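Local coordinates for protein cobalt-precorrin-5B C(1)-methyltransferase (Archaeoglobus fulgidus, PDB 1SR8) that probably methylates C-1 of cobalt-precorrin-5B with S-adenosyl-L-methionine, giving cobalt-precorrin-6A in the anaerobic route to adenosylcobalamin, at residues Ile204-Thr215 and Glu229-Ile239. Numbering follows the deposited sequence.
Sequences IAMQYHRIAITT and EYQPFVFGVHI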
loop_
_atom_site.group_PDB
_atom_site.type_symbol
_atom_site.label_atom_id
_atom_site.label_comp_id
_atom_site.label_asym_id
_atom_site.label_seq_id
_atom_site.Cartn_x
_atom_site.Cartn_y
_atom_site.Cartn_z
ATOM N N ILE A 204 -16.396 -11.073 4.219
ATOM C CA ILE A 204 -15.999 -11.445 2.870
ATOM C C ILE A 204 -15.358 -12.829 2.910
ATOM O O ILE A 204 -15.557 -13.647 2.010
ATOM C CB ILE A 204 -14.976 -10.447 2.285
ATOM C CG1 ILE A 204 -15.639 -9.075 2.111
ATOM C CG2 ILE A 204 -14.437 -10.964 0.955
ATOM C CD1 ILE A 204 -14.717 -7.985 1.576
ATOM N N ALA A 205 -14.598 -13.081 3.973
ATOM C CA ALA A 205 -13.903 -14.352 4.153
ATOM C C ALA A 205 -14.856 -15.477 4.534
ATOM O O ALA A 205 -14.459 -16.637 4.578
ATOM C CB ALA A 205 -12.824 -14.205 5.213
ATOM N N MET A 206 -16.107 -15.132 4.809
ATOM C CA MET A 206 -17.104 -16.130 5.179
ATOM C C MET A 206 -17.613 -16.859 3.940
ATOM O O MET A 206 -18.307 -17.862 4.049
ATOM C CB MET A 206 -18.281 -15.468 5.897
ATOM C CG MET A 206 -17.900 -14.751 7.172
ATOM S SD MET A 206 -17.955 -15.766 8.638
ATOM C CE MET A 206 -18.675 -14.628 9.697
ATOM N N GLN A 207 -17.277 -16.349 2.760
ATOM C CA GLN A 207 -17.707 -16.983 1.519
ATOM C C GLN A 207 -16.800 -18.158 1.192
ATOM O O GLN A 207 -17.053 -18.895 0.246
ATOM C CB GLN A 207 -17.638 -15.998 0.358
ATOM C CG GLN A 207 -18.519 -14.798 0.493
ATOM C CD GLN A 207 -18.109 -13.699 -0.459
ATOM O OE1 GLN A 207 -17.096 -13.034 -0.246
ATOM N NE2 GLN A 207 -18.884 -13.508 -1.530
ATOM N N TYR A 208 -15.739 -18.324 1.973
ATOM C CA TYR A 208 -14.767 -19.391 1.740
ATOM C C TYR A 208 -14.646 -20.276 2.958
ATOM O O TYR A 208 -14.638 -19.789 4.087
ATOM C CB TYR A 208 -13.399 -18.778 1.419
ATOM C CG TYR A 208 -13.423 -17.853 0.228
ATOM C CD1 TYR A 208 -13.263 -18.350 -1.061
ATOM C CD2 TYR A 208 -13.631 -16.477 0.386
ATOM C CE1 TYR A 208 -13.305 -17.510 -2.175
ATOM C CE2 TYR A 208 -13.678 -15.617 -0.727
ATOM C CZ TYR A 208 -13.511 -16.147 -2.006
ATOM O OH TYR A 208 -13.540 -15.336 -3.121
ATOM N N HIS A 209 -14.543 -21.580 2.734
ATOM C CA HIS A 209 -14.423 -22.502 3.848
ATOM C C HIS A 209 -13.007 -22.465 4.416
ATOM O O HIS A 209 -12.816 -22.396 5.631
ATOM C CB HIS A 209 -14.778 -23.931 3.418
ATOM C CG HIS A 209 -14.660 -24.928 4.525
ATOM N ND1 HIS A 209 -15.412 -24.847 5.677
ATOM C CD2 HIS A 209 -13.830 -25.984 4.689
ATOM C CE1 HIS A 209 -15.047 -25.808 6.507
ATOM N NE2 HIS A 209 -14.087 -26.512 5.931
ATOM N N ARG A 210 -12.018 -22.501 3.527
ATOM C CA ARG A 210 -10.620 -22.472 3.934
ATOM C C ARG A 210 -10.045 -21.088 3.663
ATOM O O ARG A 210 -10.203 -20.547 2.573
ATOM C CB ARG A 210 -9.832 -23.530 3.159
ATOM C CG ARG A 210 -10.468 -24.914 3.216
ATOM C CD ARG A 210 -9.601 -25.989 2.560
ATOM N NE ARG A 210 -10.276 -27.291 2.521
ATOM C CZ ARG A 210 -11.206 -27.632 1.627
ATOM N NH1 ARG A 210 -11.573 -26.773 0.684
ATOM N NH2 ARG A 210 -11.781 -28.831 1.680
ATOM N N ILE A 211 -9.391 -20.508 4.661
ATOM C CA ILE A 211 -8.807 -19.178 4.489
ATOM C C ILE A 211 -7.442 -19.016 5.154
ATOM O O ILE A 211 -7.208 -19.525 6.254
ATOM C CB ILE A 211 -9.736 -18.056 5.053
ATOM C CG1 ILE A 211 -9.935 -18.247 6.569
ATOM C CG2 ILE A 211 -11.057 -18.047 4.300
ATOM C CD1 ILE A 211 -10.399 -16.995 7.325
ATOM N N ALA A 212 -6.545 -18.305 4.480
ATOM C CA ALA A 212 -5.229 -18.038 5.040
ATOM C C ALA A 212 -5.253 -16.624 5.648
ATOM O O ALA A 212 -5.504 -15.642 4.948
ATOM C CB ALA A 212 -4.163 -18.132 3.954
ATOM N N ILE A 213 -5.025 -16.534 6.954
ATOM C CA ILE A 213 -5.000 -15.246 7.657
ATOM C C ILE A 213 -3.543 -14.762 7.655
ATOM O O ILE A 213 -2.711 -15.277 8.407
ATOM C CB ILE A 213 -5.482 -15.403 9.123
ATOM C CG1 ILE A 213 -6.832 -16.126 9.153
ATOM C CG2 ILE A 213 -5.607 -14.031 9.786
ATOM C CD1 ILE A 213 -7.266 -16.571 10.541
ATOM N N THR A 214 -3.236 -13.781 6.807
ATOM C CA THR A 214 -1.870 -13.278 6.699
ATOM C C THR A 214 -1.668 -11.882 7.284
ATOM O O THR A 214 -2.617 -11.116 7.424
ATOM C CB THR A 214 -1.405 -13.310 5.227
ATOM O OG1 THR A 214 -2.039 -12.262 4.477
ATOM C CG2 THR A 214 -1.777 -14.653 4.615
ATOM N N THR A 215 -0.418 -11.568 7.632
ATOM C CA THR A 215 -0.062 -10.280 8.234
ATOM C C THR A 215 0.191 -9.130 7.252
ATOM O O THR A 215 0.047 -7.958 7.608
ATOM C CB THR A 215 1.187 -10.417 9.143
ATOM O OG1 THR A 215 2.249 -11.034 8.409
ATOM C CG2 THR A 215 0.870 -11.252 10.358
ATOM N N GLU A 229 -5.067 -23.855 -1.784
ATOM C CA GLU A 229 -6.475 -24.152 -1.518
ATOM C C GLU A 229 -7.113 -23.362 -0.361
ATOM O O GLU A 229 -8.218 -23.673 0.076
ATOM C CB GLU A 229 -6.670 -25.660 -1.296
ATOM C CG GLU A 229 -6.168 -26.213 0.037
ATOM C CD GLU A 229 -4.655 -26.355 0.120
ATOM O OE1 GLU A 229 -4.190 -27.118 0.992
ATOM O OE2 GLU A 229 -3.928 -25.705 -0.662
ATOM N N TYR A 230 -6.407 -22.345 0.126
ATOM C CA TYR A 230 -6.902 -21.479 1.200
ATOM C C TYR A 230 -7.068 -20.105 0.588
ATOM O O TYR A 230 -6.160 -19.639 -0.095
ATOM C CB TYR A 230 -5.873 -21.372 2.323
ATOM C CG TYR A 230 -5.855 -22.543 3.257
ATOM C CD1 TYR A 230 -6.687 -22.572 4.369
ATOM C CD2 TYR A 230 -5.008 -23.625 3.031
ATOM C CE1 TYR A 230 -6.680 -23.638 5.240
ATOM C CE2 TYR A 230 -4.992 -24.702 3.893
ATOM C CZ TYR A 230 -5.831 -24.703 5.000
ATOM O OH TYR A 230 -5.825 -25.764 5.876
ATOM N N GLN A 231 -8.205 -19.454 0.807
ATOM C CA GLN A 231 -8.377 -18.114 0.246
ATOM C C GLN A 231 -7.521 -17.152 1.085
ATOM O O GLN A 231 -7.763 -16.961 2.287
ATOM C CB GLN A 231 -9.841 -17.686 0.280
ATOM C CG GLN A 231 -10.145 -16.473 -0.597
ATOM C CD GLN A 231 -9.794 -16.705 -2.055
ATOM O OE1 GLN A 231 -9.872 -17.829 -2.546
ATOM N NE2 GLN A 231 -9.423 -15.640 -2.761
ATOM N N PRO A 232 -6.502 -16.538 0.458
ATOM C CA PRO A 232 -5.609 -15.607 1.154
ATOM C C PRO A 232 -6.200 -14.228 1.441
ATOM O O PRO A 232 -6.716 -13.550 0.544
ATOM C CB PRO A 232 -4.388 -15.560 0.238
ATOM C CG PRO A 232 -4.996 -15.676 -1.121
ATOM C CD PRO A 232 -6.091 -16.721 -0.949
ATOM N N PHE A 233 -6.111 -13.842 2.713
ATOM C CA PHE A 233 -6.613 -12.568 3.215
ATOM C C PHE A 233 -5.552 -11.892 4.063
ATOM O O PHE A 233 -4.736 -12.559 4.697
ATOM C CB PHE A 233 -7.857 -12.790 4.082
ATOM C CG PHE A 233 -9.080 -13.150 3.294
ATOM C CD1 PHE A 233 -9.796 -12.166 2.611
ATOM C CD2 PHE A 233 -9.490 -14.477 3.179
ATOM C CE1 PHE A 233 -10.891 -12.497 1.828
ATOM C CE2 PHE A 233 -10.590 -14.817 2.392
ATOM C CZ PHE A 233 -11.288 -13.830 1.718
ATOM N N VAL A 234 -5.559 -10.564 4.067
ATOM C CA VAL A 234 -4.616 -9.820 4.877
ATOM C C VAL A 234 -5.398 -9.222 6.026
ATOM O O VAL A 234 -6.305 -8.420 5.818
ATOM C CB VAL A 234 -3.952 -8.680 4.095
ATOM C CG1 VAL A 234 -3.076 -7.870 5.037
ATOM C CG2 VAL A 234 -3.125 -9.238 2.960
ATOM N N PHE A 235 -5.059 -9.624 7.241
ATOM C CA PHE A 235 -5.739 -9.108 8.417
ATOM C C PHE A 235 -4.770 -8.356 9.321
ATOM O O PHE A 235 -5.149 -7.896 10.401
ATOM C CB PHE A 235 -6.405 -10.257 9.184
ATOM C CG PHE A 235 -7.770 -10.606 8.667
ATOM C CD1 PHE A 235 -8.900 -10.000 9.196
ATOM C CD2 PHE A 235 -7.921 -11.497 7.607
ATOM C CE1 PHE A 235 -10.168 -10.273 8.673
ATOM C CE2 PHE A 235 -9.179 -11.774 7.079
ATOM C CZ PHE A 235 -10.304 -11.159 7.615
ATOM N N GLY A 236 -3.521 -8.228 8.876
ATOM C CA GLY A 236 -2.530 -7.531 9.677
ATOM C C GLY A 236 -2.414 -8.104 11.083
ATOM O O GLY A 236 -2.165 -9.298 11.263
ATOM N N VAL A 237 -2.596 -7.262 12.092
ATOM C CA VAL A 237 -2.498 -7.727 13.464
ATOM C C VAL A 237 -3.865 -8.090 14.025
ATOM O O VAL A 237 -3.976 -8.535 15.170
ATOM C CB VAL A 237 -1.850 -6.657 14.365
ATOM C CG1 VAL A 237 -0.476 -6.272 13.801
ATOM C CG2 VAL A 237 -2.766 -5.442 14.468
ATOM N N HIS A 238 -4.897 -7.919 13.202
ATOM C CA HIS A 238 -6.278 -8.206 13.597
ATOM C C HIS A 238 -6.623 -9.673 13.344
ATOM O O HIS A 238 -7.644 -9.984 12.731
ATOM C CB HIS A 238 -7.223 -7.305 12.802
ATOM C CG HIS A 238 -6.782 -5.873 12.751
ATOM N ND1 HIS A 238 -6.885 -5.023 13.831
ATOM C CD2 HIS A 238 -6.195 -5.155 11.763
ATOM C CE1 HIS A 238 -6.379 -3.845 13.511
ATOM N NE2 HIS A 238 -5.953 -3.899 12.262
ATOM N N ILE A 239 -5.754 -10.560 13.827
ATOM C CA ILE A 239 -5.904 -12.006 13.669
ATOM C C ILE A 239 -7.036 -12.594 14.499
ATOM O O ILE A 239 -7.750 -13.487 14.034
ATOM C CB ILE A 239 -4.590 -12.733 14.043
ATOM C CG1 ILE A 239 -3.524 -12.443 12.983
ATOM C CG2 ILE A 239 -4.825 -14.231 14.160
ATOM C CD1 ILE A 239 -2.158 -13.032 13.290
HETATM O O HOH W 1 -10.299 -25.153 -0.570
#
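The backbone oxygen of F233 is gripped twice by T214: the amide N of T214 lies 2.9 Å from F233 O, nearly along the C=O axis, while T214 OG1 donates from above the carbonyl plane at 2.7 Å. The threonine hydroxyl reaches it because chi1 (74°) sets OG1 between the backbone N and the carbonyl carbon. Bonds from A212 N to Q231 O, F233 N to A212 O and F235 N to T214 O continue the ladder of two parallel strands, and Q231 N to R210 O begins it.

On the face that carries I211 and F233, the segment before strand 210-214 folds back over strand 231-234. CB of A205 sits over one face of the F233 ring, 3.9 Å from its centroid, in a CH-pi contact; I204 CG2 and I211 CG2 also touch this ring, and Y208 CD2 meets its edge at F233 CZ (3.8 Å). Q231, with CG anti to its backbone N (chi1 -165°) and a bend at chi2, lays CG over the centre of the Y208 ring, 3.4 Å from the centroid, and stacks its amide at 21° to the ring plane. Y208 OH is hydrogen-bonded to R10 N. Replacing Y208 with serine would probably uncover the Q231 side chain, open a gap beside F233 and lose the bond to R10.

On the other face, A212 and T214 pack against helix 217-226, which joins the two strands in a parallel beta-alpha-beta crossover, with strand 231-234 at the edge of a four-stranded parallel sheet.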